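Local coordinates for RpfR (Cronobacter turicensis, PDB 6DGG), which carries a PAS domain, a small sensory-type module of antiparallel sheet and helices, which here holds a molecule of lauric acid in its interior, at residues Q20-N23 / Y29-L32; R56-G61 / V71-K76. All coordinates share one frame; numbering follows the deposited sequence.

Contact 1. Residues Q20-N23 / Y29-L32; sequences QRFN and YTGL
Phe22 meets Thr30 and Leu32 with the rim of its ring. The phenyl group comes off the strand with CG anti to the backbone N (chi1 -173°), which sets its outer edge against the residues that close helix 24-30, while the side chain of Thr30 approaches from the opposite direction. Phe22 CZ lies 3.5 Å from Thr30 OG1, with the oxygen in the plane of the ring, and the methyl CG2 of Thr30 is 4.0 Å from the same Phe22 CZ. Next along the rim, Phe22 CE2 comes within 3.5 Å of the backbone Leu32 O.

The hydroxyl is fixed by bonds on its own side. Thr30 OG1 accepts from Leu32 N at 3.2 Å (153° at the hydrogen), forming an ST turn, and it also bonds to Ser26 O one helical turn back; threonine suits the place because one hydroxyl can do both. Val11 and Val37 also pack on Phe22, and lauric acid lies close to it.

The aromatic C-H edge, with its slight positive charge, suits two oxygens better than a ring face would. This matters most for Leu32 O, which is buried here without a hydrogen-bond partner in the model.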
loop_
_atom_site.group_PDB
_atom_site.type_symbol
_atom_site.label_atom_id
_atom_site.label_comp_id
_atom_site.label_asym_id
_atom_site.label_seq_id
_atom_site.Cartn_x
_atom_site.Cartn_y
_atom_site.Cartn_z
ATOM N N GLN A 20 -7.311 -5.537 -0.040
ATOM C CA GLN A 20 -8.754 -5.506 -0.201
ATOM C C GLN A 20 -9.204 -4.714 -1.418
ATOM O O GLN A 20 -10.207 -5.076 -2.044
ATOM C CB GLN A 20 -9.384 -4.927 1.067
ATOM C CG GLN A 20 -8.825 -5.551 2.341
ATOM C CD GLN A 20 -9.116 -7.041 2.447
ATOM O OE1 GLN A 20 -10.222 -7.490 2.141
ATOM N NE2 GLN A 20 -8.118 -7.816 2.871
ATOM N N ARG A 21 -8.498 -3.629 -1.741
ATOM C CA ARG A 21 -8.718 -2.828 -2.939
ATOM C C ARG A 21 -7.366 -2.296 -3.400
ATOM O O ARG A 21 -6.434 -2.130 -2.601
ATOM C CB ARG A 21 -9.669 -1.645 -2.690
ATOM C CG ARG A 21 -11.119 -2.012 -2.394
ATOM C CD ARG A 21 -12.076 -1.153 -3.220
ATOM N NE ARG A 21 -12.007 -1.516 -4.634
ATOM C CZ ARG A 21 -12.853 -1.094 -5.570
ATOM N NH1 ARG A 21 -13.852 -0.280 -5.262
ATOM N NH2 ARG A 21 -12.693 -1.499 -6.819
ATOM N N PHE A 22 -7.285 -1.994 -4.695
ATOM C CA PHE A 22 -6.018 -1.712 -5.370
ATOM C C PHE A 22 -6.406 -0.943 -6.623
ATOM O O PHE A 22 -7.040 -1.510 -7.519
ATOM C CB PHE A 22 -5.383 -3.058 -5.710
ATOM C CG PHE A 22 -3.981 -3.021 -6.268
ATOM C CD1 PHE A 22 -2.880 -2.951 -5.418
ATOM C CD2 PHE A 22 -3.755 -3.209 -7.625
ATOM C CE1 PHE A 22 -1.584 -2.995 -5.919
ATOM C CE2 PHE A 22 -2.452 -3.259 -8.136
ATOM C CZ PHE A 22 -1.368 -3.156 -7.275
ATOM N N ASN A 23 -6.090 0.354 -6.669
ATOM C CA ASN A 23 -6.691 1.216 -7.682
ATOM C C ASN A 23 -5.925 1.180 -9.010
ATOM O O ASN A 23 -4.898 0.520 -9.161
ATOM C CB ASN A 23 -6.882 2.649 -7.173
ATOM C CG ASN A 23 -5.599 3.462 -7.190
ATOM O OD1 ASN A 23 -4.523 2.948 -6.904
ATOM N ND2 ASN A 23 -5.717 4.746 -7.521
ATOM N N TYR A 29 1.482 1.019 -12.110
ATOM C CA TYR A 29 2.844 0.931 -11.587
ATOM C C TYR A 29 3.357 -0.503 -11.545
ATOM O O TYR A 29 4.565 -0.726 -11.671
ATOM C CB TYR A 29 2.915 1.516 -10.174
ATOM C CG TYR A 29 3.272 2.984 -10.131
ATOM C CD1 TYR A 29 4.597 3.400 -10.224
ATOM C CD2 TYR A 29 2.295 3.953 -9.987
ATOM C CE1 TYR A 29 4.931 4.743 -10.192
ATOM C CE2 TYR A 29 2.617 5.295 -9.958
ATOM C CZ TYR A 29 3.940 5.686 -10.048
ATOM O OH TYR A 29 4.279 7.021 -10.018
ATOM N N THR A 30 2.474 -1.481 -11.346
ATOM C CA THR A 30 2.904 -2.838 -11.023
ATOM C C THR A 30 2.683 -3.843 -12.137
ATOM O O THR A 30 3.314 -4.906 -12.122
ATOM C CB THR A 30 2.160 -3.359 -9.784
ATOM O OG1 THR A 30 0.760 -3.474 -10.082
ATOM C CG2 THR A 30 2.379 -2.444 -8.586
ATOM N N GLY A 31 1.803 -3.550 -13.088
ATOM C CA GLY A 31 1.423 -4.508 -14.101
ATOM C C GLY A 31 0.445 -5.560 -13.633
ATOM O O GLY A 31 0.194 -6.514 -14.374
ATOM N N LEU A 32 -0.124 -5.406 -12.436
ATOM C CA LEU A 32 -1.035 -6.380 -11.847
ATOM C C LEU A 32 -2.417 -5.753 -11.706
ATOM O O LEU A 32 -2.539 -4.575 -11.350
ATOM C CB LEU A 32 -0.531 -6.834 -10.460
ATOM C CG LEU A 32 0.805 -7.598 -10.449
ATOM C CD1 LEU A 32 1.269 -7.894 -9.025
ATOM C CD2 LEU A 32 0.718 -8.861 -11.254
#

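Contact 2. Residues R56-G61 / V71-K76; sequences RRNVTG and VERWIK. With DAO (lauric acid), chain B.
Asn58 and Arg73 face each other from helix and strand, and the carboxylate of lauric acid joins them. Both offer N-H groups here, so Asn58 ND2 and Arg73 NH2, 3.5 Å apart, are not bonded to each other; each serves its own acid oxygen. Arg73 NH2 gives a short bond of 2.6 Å to O1 of the fatty acid (160° at the hydrogen), which lies at the guanidinium edge, in its plane. Asn58 ND2 donates to O2 of lauric acid over 3.0 Å, equally straight. The arginine chain bends at chi2 and chi3, which brings NH2 to the acid, and its guanidinium plane stands 51° from that of the amide. Cationic arginine and neutral asparagine together would probably stabilise a charged carboxylate.

A water molecule adds a second bridge, accepting from Arg73 NH1 at 3.2 Å and weakly from Asn58 ND2.

Van der Waals contacts flank these bonds: Val71 lays CG2 3.9 Å from Asn58 ND2 and CG1 against the carboxylate. Val59 CG2 lies 3.8 Å from C2, next to the acid carbon of lauric acid, and Ile75 CG2 is 3.9 Å from C9, well along the tail; branched aliphatic side chains suit such a hydrocarbon.

Helix 49-65 thus faces the outermost strand 69-77 across the ligand head, with Ser55 and Tyr69 also bonding to the acid. From the same helix, Glu51 forms a salt bridge with Arg73 and accepts from Trp74 N, while strand 80-90 pairs with 69-77 along its inner edge.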
loop_
_atom_site.group_PDB
_atom_site.type_symbol
_atom_site.label_atom_id
_atom_site.label_comp_id
_atom_site.label_asym_id
_atom_site.label_seq_id
_atom_site.Cartn_x
_atom_site.Cartn_y
_atom_site.Cartn_z
ATOM N N ARG A 56 5.515 -4.368 7.942
ATOM C CA ARG A 56 4.658 -5.307 8.650
ATOM C C ARG A 56 4.545 -4.931 10.125
ATOM O O ARG A 56 3.455 -4.977 10.706
ATOM C CB ARG A 56 5.201 -6.729 8.473
ATOM C CG ARG A 56 4.228 -7.840 8.816
ATOM C CD ARG A 56 4.755 -9.209 8.342
ATOM N NE ARG A 56 6.212 -9.224 8.234
ATOM C CZ ARG A 56 6.902 -9.445 7.115
ATOM N NH1 ARG A 56 6.288 -9.702 5.964
ATOM N NH2 ARG A 56 8.227 -9.425 7.154
ATOM N N ARG A 57 5.660 -4.540 10.747
ATOM C CA ARG A 57 5.610 -4.126 12.147
ATOM C C ARG A 57 4.792 -2.852 12.321
ATOM O O ARG A 57 4.079 -2.703 13.320
ATOM C CB ARG A 57 7.021 -3.942 12.706
ATOM C CG ARG A 57 7.788 -5.237 12.824
ATOM C CD ARG A 57 9.189 -5.004 13.361
ATOM N NE ARG A 57 10.042 -6.162 13.114
ATOM C CZ ARG A 57 11.194 -6.149 12.452
ATOM N NH1 ARG A 57 11.697 -5.021 11.955
ATOM N NH2 ARG A 57 11.866 -7.282 12.302
ATOM N N ASN A 58 4.890 -1.922 11.367
ATOM C CA ASN A 58 4.086 -0.704 11.427
ATOM C C ASN A 58 2.600 -1.036 11.395
ATOM O O ASN A 58 1.812 -0.514 12.193
ATOM C CB ASN A 58 4.419 0.199 10.235
ATOM C CG ASN A 58 5.691 0.973 10.417
ATOM O OD1 ASN A 58 6.442 0.761 11.370
ATOM N ND2 ASN A 58 5.952 1.890 9.483
ATOM N N VAL A 59 2.195 -1.893 10.462
ATOM C CA VAL A 59 0.773 -2.177 10.305
ATOM C C VAL A 59 0.242 -2.925 11.522
ATOM O O VAL A 59 -0.817 -2.589 12.061
ATOM C CB VAL A 59 0.511 -2.925 8.987
ATOM C CG1 VAL A 59 -0.941 -3.377 8.896
ATOM C CG2 VAL A 59 0.875 -2.027 7.805
ATOM N N THR A 60 0.978 -3.929 11.992
ATOM C CA THR A 60 0.564 -4.637 13.195
ATOM C C THR A 60 0.480 -3.693 14.388
ATOM O O THR A 60 -0.459 -3.775 15.185
ATOM C CB THR A 60 1.538 -5.776 13.467
ATOM O OG1 THR A 60 1.616 -6.610 12.305
ATOM C CG2 THR A 60 1.086 -6.621 14.651
ATOM N N GLY A 61 1.455 -2.793 14.532
ATOM C CA GLY A 61 1.384 -1.823 15.609
ATOM C C GLY A 61 0.218 -0.869 15.451
ATOM O O GLY A 61 -0.456 -0.528 16.426
ATOM N N VAL A 71 4.298 7.773 6.228
ATOM C CA VAL A 71 5.520 6.986 6.175
ATOM C C VAL A 71 6.019 6.990 4.741
ATOM O O VAL A 71 5.233 7.102 3.796
ATOM C CB VAL A 71 5.254 5.547 6.680
ATOM C CG1 VAL A 71 4.358 4.793 5.717
ATOM C CG2 VAL A 71 6.566 4.794 6.908
ATOM N N GLU A 72 7.335 6.841 4.581
ATOM C CA GLU A 72 7.948 6.675 3.270
ATOM C C GLU A 72 8.403 5.229 3.113
ATOM O O GLU A 72 9.031 4.657 4.020
ATOM C CB GLU A 72 9.117 7.649 3.066
ATOM C CG GLU A 72 8.712 9.118 3.158
ATOM C CD GLU A 72 9.852 10.092 2.926
ATOM O OE1 GLU A 72 10.917 9.674 2.423
ATOM O OE2 GLU A 72 9.669 11.281 3.252
ATOM N N ARG A 73 8.067 4.633 1.971
ATOM C CA ARG A 73 8.319 3.221 1.726
ATOM C C ARG A 73 8.839 3.066 0.309
ATOM O O ARG A 73 8.240 3.590 -0.635
ATOM C CB ARG A 73 7.004 2.435 1.877
ATOM C CG ARG A 73 7.107 0.958 2.141
ATOM C CD ARG A 73 6.996 0.684 3.620
ATOM N NE ARG A 73 8.278 0.931 4.241
ATOM C CZ ARG A 73 8.481 1.157 5.533
ATOM N NH1 ARG A 73 9.716 1.346 5.961
ATOM N NH2 ARG A 73 7.482 1.208 6.390
ATOM N N TRP A 74 9.951 2.355 0.158
ATOM C CA TRP A 74 10.414 1.965 -1.166
ATOM C C TRP A 74 9.575 0.781 -1.625
ATOM O O TRP A 74 9.417 -0.194 -0.882
ATOM C CB TRP A 74 11.893 1.581 -1.132
ATOM C CG TRP A 74 12.831 2.760 -1.099
ATOM C CD1 TRP A 74 13.514 3.239 -0.017
ATOM C CD2 TRP A 74 13.195 3.601 -2.206
ATOM N NE1 TRP A 74 14.270 4.331 -0.381
ATOM C CE2 TRP A 74 14.099 4.566 -1.720
ATOM C CE3 TRP A 74 12.858 3.623 -3.561
ATOM C CZ2 TRP A 74 14.657 5.541 -2.540
ATOM C CZ3 TRP A 74 13.409 4.591 -4.368
ATOM C CH2 TRP A 74 14.299 5.537 -3.859
ATOM N N ILE A 75 9.065 0.854 -2.856
ATOM C CA ILE A 75 8.088 -0.094 -3.385
ATOM C C ILE A 75 8.596 -0.641 -4.710
ATOM O O ILE A 75 9.075 0.120 -5.560
ATOM C CB ILE A 75 6.713 0.582 -3.605
ATOM C CG1 ILE A 75 6.116 1.084 -2.283
ATOM C CG2 ILE A 75 5.746 -0.344 -4.324
ATOM C CD1 ILE A 75 5.859 0.020 -1.257
ATOM N N LYS A 76 8.470 -1.957 -4.894
ATOM C CA LYS A 76 8.858 -2.616 -6.135
ATOM C C LYS A 76 7.791 -2.364 -7.198
ATOM O O LYS A 76 6.632 -2.767 -7.033
ATOM C CB LYS A 76 9.010 -4.118 -5.893
ATOM C CG LYS A 76 10.074 -4.470 -4.862
ATOM C CD LYS A 76 10.129 -5.974 -4.561
ATOM C CE LYS A 76 10.604 -6.795 -5.753
ATOM N NZ LYS A 76 10.699 -8.254 -5.427
HETATM O O1 DAO B . 4.895 0.819 6.119
HETATM O O2 DAO B . 3.658 1.885 7.554
HETATM C C1 DAO B . 3.755 1.173 6.514
HETATM C C2 DAO B . 2.521 0.699 5.728
HETATM C C3 DAO B . 2.697 0.903 4.208
HETATM C C4 DAO B . 1.675 0.132 3.345
HETATM C C5 DAO B . 1.852 0.511 1.862
HETATM C C6 DAO B . 0.993 -0.273 0.838
HETATM C C7 DAO B . 1.856 -0.553 -0.420
HETATM C C8 DAO B . 1.105 -0.600 -1.758
HETATM C C9 DAO B . 2.142 -0.678 -2.890
HETATM C C10 DAO B . 1.578 -1.121 -4.247
HETATM C C11 DAO B . 1.072 0.046 -5.099
HETATM C C12 DAO B . 2.220 0.743 -5.833
HETATM O O HOH W 1 9.278 2.363 8.949
#

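How the contacts relate
Contacts 1 and 2 reach the same antiparallel sheet at its two outermost strands, 19-22 and 69-77, and each sets a strand against a different helix. Their centres are about 17 Å apart, on opposite sides of the chain's centre, yet the nearest atoms come within about 5 Å without touching. Both are partly buried, each with one buried residue among those that touch across it, Phe22 and Arg73. Lauric acid links them: its carboxylate lies in contact 2, and the far part of its chain approaches Phe22 of contact 1. The chemistry differs: charge, amide and water gather round the acid head in contact 2, whereas in contact 1 an aromatic edge meets a hydroxyl and a backbone carbonyl near the hydrocarbon end.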